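Local coordinates for protein glucuronan lyase A (Trichoderma reesei, PDB 2ZZJ) that is an endo-acting lyase that probably cleaves beta-1,4-linked glucuronan and carries a bound calcium ion, at residues 3-8 with 221-226; 12-17 with 56-61; 90-95 with 193-198. One frame throughout, in Å; residues are numbered along the deposited sequence.

Contact 1 (3-8 with 221-226); sequences SFYNDG and YDEVAV. With CA (calcium ion), chain B.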
loop_
_atom_site.group_PDB
_atom_site.type_symbol
_atom_site.label_atom_id
_atom_site.label_comp_id
_atom_site.label_asym_id
_atom_site.label_seq_id
_atom_site.Cartn_x
_atom_site.Cartn_y
_atom_site.Cartn_z
ATOM N N SER A 3 0.558 17.315 -3.938
ATOM C CA SER A 3 0.395 17.678 -2.527
ATOM C C SER A 3 1.451 17.025 -1.653
ATOM O O SER A 3 1.718 17.463 -0.523
ATOM C CB SER A 3 -1.011 17.308 -2.066
ATOM O OG SER A 3 -1.180 15.912 -2.203
ATOM N N PHE A 4 2.105 15.985 -2.173
ATOM C CA PHE A 4 3.148 15.308 -1.409
ATOM C C PHE A 4 4.190 14.768 -2.374
ATOM O O PHE A 4 3.821 14.270 -3.446
ATOM C CB PHE A 4 2.558 14.138 -0.585
ATOM C CG PHE A 4 3.580 13.349 0.191
ATOM C CD1 PHE A 4 4.262 13.891 1.280
ATOM C CD2 PHE A 4 3.852 12.028 -0.177
ATOM C CE1 PHE A 4 5.203 13.126 1.995
ATOM C CE2 PHE A 4 4.784 11.256 0.517
ATOM C CZ PHE A 4 5.462 11.783 1.594
ATOM N N TYR A 5 5.465 14.859 -1.998
ATOM C CA TYR A 5 6.543 14.251 -2.785
ATOM C C TYR A 5 7.617 13.786 -1.841
ATOM O O TYR A 5 8.038 14.547 -0.921
ATOM C CB TYR A 5 7.130 15.224 -3.830
ATOM C CG TYR A 5 8.377 14.682 -4.482
ATOM C CD1 TYR A 5 8.332 13.514 -5.279
ATOM C CD2 TYR A 5 9.617 15.319 -4.304
ATOM C CE1 TYR A 5 9.509 12.993 -5.875
ATOM C CE2 TYR A 5 10.799 14.800 -4.880
ATOM C CZ TYR A 5 10.734 13.658 -5.668
ATOM O OH TYR A 5 11.879 13.145 -6.257
ATOM N N ASN A 6 8.064 12.553 -2.010
ATOM C CA ASN A 6 9.218 12.076 -1.232
ATOM C C ASN A 6 10.213 11.361 -2.113
ATOM O O ASN A 6 9.861 10.378 -2.788
ATOM C CB ASN A 6 8.784 11.162 -0.085
ATOM C CG ASN A 6 9.945 10.786 0.833
ATOM O OD1 ASN A 6 10.649 9.796 0.606
ATOM N ND2 ASN A 6 10.143 11.583 1.911
ATOM N N ASP A 7 11.464 11.842 -2.106
ATOM C CA ASP A 7 12.497 11.289 -2.985
ATOM C C ASP A 7 13.299 10.146 -2.362
ATOM O O ASP A 7 14.441 9.881 -2.790
ATOM C CB ASP A 7 13.492 12.383 -3.400
ATOM C CG ASP A 7 14.344 12.867 -2.225
ATOM O OD1 ASP A 7 13.964 12.607 -1.061
ATOM O OD2 ASP A 7 15.390 13.531 -2.476
ATOM N N GLY A 8 12.716 9.430 -1.410
ATOM C CA GLY A 8 13.413 8.274 -0.809
ATOM C C GLY A 8 14.249 8.699 0.387
ATOM O O GLY A 8 15.406 8.296 0.510
ATOM N N TYR A 221 11.811 1.297 -1.557
ATOM C CA TYR A 221 10.838 2.248 -2.076
ATOM C C TYR A 221 11.528 3.533 -2.462
ATOM O O TYR A 221 12.566 3.895 -1.877
ATOM C CB TYR A 221 9.809 2.596 -0.996
ATOM C CG TYR A 221 8.892 1.462 -0.652
ATOM C CD1 TYR A 221 7.639 1.359 -1.273
ATOM C CD2 TYR A 221 9.264 0.495 0.261
ATOM C CE1 TYR A 221 6.750 0.283 -0.957
ATOM C CE2 TYR A 221 8.398 -0.594 0.578
ATOM C CZ TYR A 221 7.157 -0.664 -0.023
ATOM O OH TYR A 221 6.333 -1.699 0.357
ATOM N N ASP A 222 10.917 4.261 -3.374
ATOM C CA ASP A 222 11.441 5.565 -3.774
ATOM C C ASP A 222 10.363 6.349 -4.506
ATOM O O ASP A 222 9.369 5.774 -4.954
ATOM C CB ASP A 222 12.644 5.327 -4.695
ATOM C CG ASP A 222 13.596 6.533 -4.765
ATOM O OD1 ASP A 222 13.298 7.610 -4.173
ATOM O OD2 ASP A 222 14.629 6.375 -5.430
ATOM N N GLU A 223 10.600 7.656 -4.674
ATOM C CA GLU A 223 9.854 8.467 -5.581
ATOM C C GLU A 223 8.325 8.330 -5.341
ATOM O O GLU A 223 7.584 7.911 -6.233
ATOM C CB GLU A 223 10.265 8.092 -7.041
ATOM C CG GLU A 223 9.980 9.134 -8.084
ATOM C CD GLU A 223 10.843 10.422 -7.954
ATOM O OE1 GLU A 223 10.605 11.291 -8.820
ATOM O OE2 GLU A 223 11.691 10.580 -7.020
ATOM N N VAL A 224 7.884 8.673 -4.131
ATOM C CA VAL A 224 6.466 8.592 -3.769
ATOM C C VAL A 224 5.847 9.970 -3.919
ATOM O O VAL A 224 6.483 10.982 -3.548
ATOM C CB VAL A 224 6.274 8.106 -2.297
ATOM C CG1 VAL A 224 4.773 7.841 -1.998
ATOM C CG2 VAL A 224 7.103 6.819 -2.017
ATOM N N ALA A 225 4.623 10.027 -4.446
ATOM C CA ALA A 225 3.955 11.311 -4.695
ATOM C C ALA A 225 2.445 11.151 -4.630
ATOM O O ALA A 225 1.910 10.055 -4.953
ATOM C CB ALA A 225 4.351 11.896 -6.087
ATOM N N VAL A 226 1.778 12.252 -4.226
ATOM C CA VAL A 226 0.323 12.355 -4.283
ATOM C C VAL A 226 0.047 13.664 -5.007
ATOM O O VAL A 226 0.720 14.671 -4.749
ATOM C CB VAL A 226 -0.357 12.379 -2.864
ATOM C CG1 VAL A 226 -1.895 12.381 -3.029
ATOM C CG2 VAL A 226 0.115 11.180 -2.003
HETATM CA CA CA B . 15.424 8.721 -4.643
HETATM O O HOH W 1 14.148 10.212 -6.040
HETATM O O HOH W 2 16.897 10.556 -3.844
#
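Tyr5 and Glu223 meet because Tyr5 sets CG anti to its backbone N (chi1 171°) while Glu223 bends at chi2 (68°), which swings CD toward the ring. Tyr5 OH donates to Glu223 OE2 at 2.7 Å. The carboxylate sits at the ring edge, its plane 82° from the ring plane, and OE2 is met on its syn side, tilted out of the carboxylate plane. Water 1 also donates to OE2, and Lys33 NZ forms a salt bridge with OE1. The same water is a ligand of the calcium ion, so Glu223 acts in the second shell of the metal. Asp222 binds calcium with both oxygens, OD1 at 2.4 Å and OD2 at 2.6 Å. Asp7 O binds the calcium ion at 2.4 Å, and water 2 and the backbone oxygens of Lys33 and Ser36 complete the site.

The two segments are antiparallel neighbours in one sheet of the beta-jelly roll. A bulge interrupts the pairing at each end. Ser3 and Phe4 form a classic bulge opposite Val226, whose O accepts from Ser3 N (2.8 Å) and Phe4 N (3.2 Å) from the same face of its plane. Glu223 and Val224 form a G1 bulge opposite Asn6. Asn6 OD1 accepts from Gly8 N at 2.9 Å, with the donor above the amide plane, an Asx turn beside Asp7. A side chain at Gly8 would run into Asp222 OD1. Phe4, Asn6, Val224 and Val226 share the face turned to the protein interior, where Val224 CG1 lies 4.2 Å from Phe4 CE2, at the ring edge.

Contact 2 (12-17 with 56-61); sequences GWDYVR and VDHNRG
Trp13 lays its indole across Val56, on strand 53-63. This strand pairs antiparallel with 15-17 at one end of a jelly-roll sheet. Val56 sets CG2 between its backbone N and carbonyl carbon, which turns that methyl to the indole. Val56 CG2 stands over the centre of the six-membered ring of Trp13, 3.4 Å from its centroid and 8° off the normal, a CH-pi contact. Asp57 O and His58 N lie at the indole edge, near its plane. On the other face of the sheet, Arg17 and Asp57 cross at about a right angle, yet their flat ends are nearly coplanar. Arg17 grips the carboxylate end-on. Arg17 NH1 reaches Asp57 OD1 at 2.9 Å and Arg17 NH2 reaches Asp57 OD2 at 2.8 Å, both on syn lone pairs. NH1 also forms a salt bridge with Glu55, so one nitrogen serves two acids. Beyond the strand the chain turns its corner at Asn59. There the Asp14 carboxylate and the Asn59 amide are almost parallel, 10° apart, with Asn59 ND2 3.4 Å from Asp14 CG. Waters 3 and 4 donate to Asp14 OD2, the first weakly. The anti lone pair of Asp14 OD2 receives Asn59 N at 2.7 Å, in a nearly straight bond of 172°.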
loop_
_atom_site.group_PDB
_atom_site.type_symbol
_atom_site.label_atom_id
_atom_site.label_comp_id
_atom_site.label_asym_id
_atom_site.label_seq_id
_atom_site.Cartn_x
_atom_site.Cartn_y
_atom_site.Cartn_z
ATOM N N GLY A 12 9.898 13.963 5.933
ATOM C CA GLY A 12 8.670 14.345 5.245
ATOM C C GLY A 12 7.552 13.377 5.513
ATOM O O GLY A 12 6.402 13.685 5.245
ATOM N N TRP A 13 7.886 12.185 6.010
ATOM C CA TRP A 13 6.867 11.220 6.436
ATOM C C TRP A 13 6.475 11.590 7.854
ATOM O O TRP A 13 7.336 11.991 8.643
ATOM C CB TRP A 13 7.436 9.805 6.436
ATOM C CG TRP A 13 7.888 9.381 5.086
ATOM C CD1 TRP A 13 9.171 9.322 4.631
ATOM C CD2 TRP A 13 7.052 8.948 4.008
ATOM N NE1 TRP A 13 9.186 8.876 3.323
ATOM C CE2 TRP A 13 7.889 8.659 2.919
ATOM C CE3 TRP A 13 5.667 8.777 3.865
ATOM C CZ2 TRP A 13 7.389 8.186 1.681
ATOM C CZ3 TRP A 13 5.170 8.309 2.631
ATOM C CH2 TRP A 13 6.042 8.015 1.564
ATOM N N ASP A 14 5.185 11.479 8.144
ATOM C CA ASP A 14 4.630 11.800 9.464
ATOM C C ASP A 14 5.057 10.813 10.534
ATOM O O ASP A 14 5.236 11.191 11.705
ATOM C CB ASP A 14 3.101 11.850 9.356
ATOM C CG ASP A 14 2.622 12.973 8.414
ATOM O OD1 ASP A 14 3.035 14.138 8.640
ATOM O OD2 ASP A 14 1.857 12.718 7.449
ATOM N N TYR A 15 5.205 9.545 10.153
ATOM C CA TYR A 15 5.466 8.492 11.111
ATOM C C TYR A 15 6.203 7.352 10.410
ATOM O O TYR A 15 5.960 7.105 9.219
ATOM C CB TYR A 15 4.159 7.983 11.710
ATOM C CG TYR A 15 4.374 7.041 12.883
ATOM C CD1 TYR A 15 4.866 7.511 14.113
ATOM C CD2 TYR A 15 4.097 5.677 12.757
ATOM C CE1 TYR A 15 5.070 6.623 15.185
ATOM C CE2 TYR A 15 4.292 4.791 13.810
ATOM C CZ TYR A 15 4.788 5.265 15.009
ATOM O OH TYR A 15 4.960 4.362 16.034
ATOM N N VAL A 16 7.112 6.721 11.154
ATOM C CA VAL A 16 7.898 5.555 10.711
ATOM C C VAL A 16 7.604 4.402 11.662
ATOM O O VAL A 16 7.873 4.497 12.855
ATOM C CB VAL A 16 9.392 5.888 10.670
ATOM C CG1 VAL A 16 10.224 4.698 10.136
ATOM C CG2 VAL A 16 9.596 7.132 9.809
ATOM N N ARG A 17 7.035 3.323 11.131
ATOM C CA ARG A 17 6.587 2.175 11.947
ATOM C C ARG A 17 7.536 1.019 11.662
ATOM O O ARG A 17 7.671 0.617 10.509
ATOM C CB ARG A 17 5.153 1.815 11.579
ATOM C CG ARG A 17 4.519 0.636 12.336
ATOM C CD ARG A 17 3.030 0.390 11.923
ATOM N NE ARG A 17 2.199 1.550 12.187
ATOM C CZ ARG A 17 1.927 2.532 11.309
ATOM N NH1 ARG A 17 2.348 2.474 10.018
ATOM N NH2 ARG A 17 1.204 3.574 11.730
ATOM N N VAL A 56 6.130 3.704 6.257
ATOM C CA VAL A 56 6.169 5.140 6.488
ATOM C C VAL A 56 4.811 5.696 6.129
ATOM O O VAL A 56 4.161 5.205 5.197
ATOM C CB VAL A 56 7.274 5.830 5.704
ATOM C CG1 VAL A 56 8.639 5.391 6.267
ATOM C CG2 VAL A 56 7.163 5.483 4.154
ATOM N N ASP A 57 4.342 6.688 6.909
ATOM C CA ASP A 57 2.944 7.132 6.807
ATOM C C ASP A 57 2.896 8.548 6.271
ATOM O O ASP A 57 3.663 9.425 6.730
ATOM C CB ASP A 57 2.216 7.182 8.166
ATOM C CG ASP A 57 2.080 5.829 8.851
ATOM O OD1 ASP A 57 2.489 4.804 8.265
ATOM O OD2 ASP A 57 1.601 5.828 10.038
ATOM N N HIS A 58 2.005 8.765 5.313
ATOM C CA HIS A 58 1.611 10.105 4.895
ATOM C C HIS A 58 0.175 10.256 5.352
ATOM O O HIS A 58 -0.719 9.675 4.765
ATOM C CB HIS A 58 1.682 10.258 3.377
ATOM C CG HIS A 58 1.137 11.559 2.872
ATOM N ND1 HIS A 58 1.744 12.772 3.141
ATOM C CD2 HIS A 58 0.066 11.839 2.094
ATOM C CE1 HIS A 58 1.061 13.744 2.560
ATOM N NE2 HIS A 58 0.035 13.209 1.928
ATOM N N ASN A 59 -0.043 11.023 6.416
ATOM C CA ASN A 59 -1.388 11.060 7.025
ATOM C C ASN A 59 -2.529 11.501 6.132
ATOM O O ASN A 59 -3.638 10.966 6.211
ATOM C CB ASN A 59 -1.347 11.882 8.323
ATOM C CG ASN A 59 -0.619 11.159 9.430
ATOM O OD1 ASN A 59 -0.581 9.924 9.447
ATOM N ND2 ASN A 59 -0.008 11.920 10.353
ATOM N N ARG A 60 -2.247 12.443 5.236
ATOM C CA ARG A 60 -3.283 12.984 4.367
ATOM C C ARG A 60 -3.390 12.181 3.068
ATOM O O ARG A 60 -3.003 12.650 1.993
ATOM C CB ARG A 60 -3.076 14.502 4.131
ATOM C CG ARG A 60 -3.207 15.350 5.450
ATOM C CD ARG A 60 -3.246 16.900 5.246
ATOM N NE ARG A 60 -2.945 17.642 6.489
ATOM C CZ ARG A 60 -3.874 18.133 7.326
ATOM N NH1 ARG A 60 -5.177 17.961 7.072
ATOM N NH2 ARG A 60 -3.511 18.799 8.426
ATOM N N GLY A 61 -3.902 10.954 3.171
ATOM C CA GLY A 61 -4.049 10.078 2.006
ATOM C C GLY A 61 -5.234 10.426 1.144
ATOM O O GLY A 61 -5.084 10.793 -0.012
HETATM O O HOH W 3 3.758 12.945 5.099
HETATM O O HOH W 4 0.149 14.256 5.795
#

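Contact 3 (90-95 with 193-198); sequences AQFIAN and FQFRVG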
loop_
_atom_site.group_PDB
_atom_site.type_symbol
_atom_site.label_atom_id
_atom_site.label_comp_id
_atom_site.label_asym_id
_atom_site.label_seq_id
_atom_site.Cartn_x
_atom_site.Cartn_y
_atom_site.Cartn_z
ATOM N N ALA A 90 1.682 -1.522 0.169
ATOM C CA ALA A 90 1.107 -0.163 0.375
ATOM C C ALA A 90 -0.327 -0.294 0.854
ATOM O O ALA A 90 -1.008 -1.310 0.563
ATOM C CB ALA A 90 1.134 0.644 -0.932
ATOM N N GLN A 91 -0.816 0.711 1.579
ATOM C CA GLN A 91 -2.225 0.639 1.991
ATOM C C GLN A 91 -2.750 1.981 2.380
ATOM O O GLN A 91 -1.968 2.833 2.858
ATOM C CB GLN A 91 -2.409 -0.326 3.164
ATOM C CG GLN A 91 -1.570 -0.060 4.401
ATOM C CD GLN A 91 -2.059 -0.867 5.624
ATOM O OE1 GLN A 91 -3.224 -1.256 5.689
ATOM N NE2 GLN A 91 -1.166 -1.122 6.570
ATOM N N PHE A 92 -4.056 2.145 2.180
ATOM C CA PHE A 92 -4.810 3.268 2.749
ATOM C C PHE A 92 -5.536 2.765 3.963
ATOM O O PHE A 92 -6.150 1.666 3.931
ATOM C CB PHE A 92 -5.807 3.786 1.737
ATOM C CG PHE A 92 -5.160 4.456 0.551
ATOM C CD1 PHE A 92 -4.868 5.834 0.600
ATOM C CD2 PHE A 92 -4.845 3.737 -0.594
ATOM C CE1 PHE A 92 -4.292 6.481 -0.495
ATOM C CE2 PHE A 92 -4.245 4.384 -1.691
ATOM C CZ PHE A 92 -3.967 5.760 -1.620
ATOM N N ILE A 93 -5.481 3.555 5.028
ATOM C CA ILE A 93 -6.033 3.121 6.304
ATOM C C ILE A 93 -6.439 4.310 7.179
ATOM O O ILE A 93 -5.679 5.296 7.336
ATOM C CB ILE A 93 -5.047 2.140 7.025
ATOM C CG1 ILE A 93 -5.647 1.571 8.336
ATOM C CG2 ILE A 93 -3.651 2.793 7.238
ATOM C CD1 ILE A 93 -4.730 0.572 8.991
ATOM N N ALA A 94 -7.641 4.198 7.760
ATOM C CA ALA A 94 -8.171 5.220 8.669
ATOM C C ALA A 94 -8.462 4.616 10.033
ATOM O O ALA A 94 -8.904 3.470 10.124
ATOM C CB ALA A 94 -9.439 5.788 8.127
ATOM N N ASN A 95 -8.228 5.399 11.073
ATOM C CA ASN A 95 -8.744 5.087 12.391
ATOM C C ASN A 95 -10.094 5.771 12.521
ATOM O O ASN A 95 -10.221 6.992 12.304
ATOM C CB ASN A 95 -7.785 5.555 13.482
ATOM C CG ASN A 95 -8.226 5.114 14.874
ATOM O OD1 ASN A 95 -8.887 4.089 15.037
ATOM N ND2 ASN A 95 -7.845 5.876 15.874
ATOM N N PHE A 193 -8.177 9.005 5.396
ATOM C CA PHE A 193 -7.365 7.773 5.351
ATOM C C PHE A 193 -5.913 8.146 5.120
ATOM O O PHE A 193 -5.623 8.992 4.247
ATOM C CB PHE A 193 -7.816 6.942 4.180
ATOM C CG PHE A 193 -9.071 6.137 4.437
ATOM C CD1 PHE A 193 -8.976 4.781 4.756
ATOM C CD2 PHE A 193 -10.350 6.729 4.348
ATOM C CE1 PHE A 193 -10.132 4.015 4.969
ATOM C CE2 PHE A 193 -11.525 5.969 4.551
ATOM C CZ PHE A 193 -11.422 4.624 4.873
ATOM N N GLN A 194 -5.011 7.515 5.866
ATOM C CA GLN A 194 -3.577 7.675 5.653
ATOM C C GLN A 194 -3.191 6.919 4.389
ATOM O O GLN A 194 -3.872 5.978 3.995
ATOM C CB GLN A 194 -2.785 7.075 6.802
ATOM C CG GLN A 194 -3.227 7.492 8.193
ATOM C CD GLN A 194 -2.447 6.778 9.232
ATOM O OE1 GLN A 194 -1.922 5.686 8.994
ATOM N NE2 GLN A 194 -2.356 7.375 10.421
ATOM N N PHE A 195 -2.101 7.350 3.756
ATOM C CA PHE A 195 -1.503 6.590 2.659
ATOM C C PHE A 195 -0.179 6.104 3.219
ATOM O O PHE A 195 0.687 6.915 3.597
ATOM C CB PHE A 195 -1.293 7.498 1.457
ATOM C CG PHE A 195 -0.557 6.841 0.322
ATOM C CD1 PHE A 195 -0.858 5.527 -0.062
ATOM C CD2 PHE A 195 0.455 7.540 -0.351
ATOM C CE1 PHE A 195 -0.182 4.901 -1.140
ATOM C CE2 PHE A 195 1.158 6.919 -1.445
ATOM C CZ PHE A 195 0.839 5.617 -1.823
ATOM N N ARG A 196 -0.032 4.786 3.323
ATOM C CA ARG A 196 1.202 4.207 3.820
ATOM C C ARG A 196 1.906 3.423 2.719
ATOM O O ARG A 196 1.245 2.720 1.910
ATOM C CB ARG A 196 0.926 3.238 4.958
ATOM C CG ARG A 196 0.163 3.852 6.122
ATOM C CD ARG A 196 0.131 2.833 7.205
ATOM N NE ARG A 196 -0.615 3.314 8.362
ATOM C CZ ARG A 196 -0.937 2.535 9.390
ATOM N NH1 ARG A 196 -0.570 1.241 9.403
ATOM N NH2 ARG A 196 -1.639 3.050 10.391
ATOM N N VAL A 197 3.234 3.530 2.691
ATOM C CA VAL A 197 4.004 2.593 1.864
ATOM C C VAL A 197 4.962 1.806 2.753
ATOM O O VAL A 197 5.545 2.347 3.716
ATOM C CB VAL A 197 4.715 3.240 0.607
ATOM C CG1 VAL A 197 3.705 3.949 -0.323
ATOM C CG2 VAL A 197 5.892 4.148 1.015
ATOM N N GLY A 198 5.133 0.524 2.453
ATOM C CA GLY A 198 6.064 -0.269 3.229
ATOM C C GLY A 198 5.701 -1.734 3.299
ATOM O O GLY A 198 4.590 -2.135 2.922
#
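Phe92 and Phe195 form the tight side of this contact, an offset stack with centroids 4.8 Å apart and planes at 22°. Phe195 CD1 lies over one face of the Phe92 ring, toward the rim, 3.5 Å from Phe92 CZ. Ala94 CB sits over the centre of the Phe193 ring, 3.6 Å from its centroid. Strands 90-95 and 193-197 are antiparallel neighbours in a sheet of the beta-jelly roll. Phe92 and Phe195 point toward the facing sheet, where Phe195 meets Val224 and Val226. Four backbone bonds hold the pair. The opposite face carries Gln91, Ile93, Gln194 and Arg196. It is more polar, and it reaches solvent at Gln194, which is partly exposed. The Arg196 chain is extended from CG to NE (chi3 -178°), and its guanidinium lies with one face on Ile93 CG2, 3.3 Å from Arg196 NE. Gln194 OE1 takes two bonds in the guanidinium plane, from Arg196 NE at 2.8 Å and Arg196 NH2 at 3.0 Å. Arg196 NH1 forms a salt bridge with Glu55, which also accepts from Gln91 NE2. An alanine in place of Arg196 would probably leave Gln194 OE1 without these two donors, its amide free to turn, and Glu55 without one charged partner.

Contact 3 is the most central, about 6 Å from the chain centre to its own centre. Contacts 1 and 2 lie about 13 and 12 Å out. Contacts 2 and 3 belong to the same sheet, since strands 53-63 and 192-197 are neighbours, probably bonded from His58 N to Phe195 O. Contact 1 is in the facing sheet. Val224 and Val226 of contact 1 pack on Phe195 of contact 3, and Phe4 stacks on His58 of contact 2. Chemistry follows place. Contact 3 is mostly aromatic, with one polar face. Contact 2 is partly buried and combines a salt bridge with water bridges. Contact 1 is buried but ends at the calcium site.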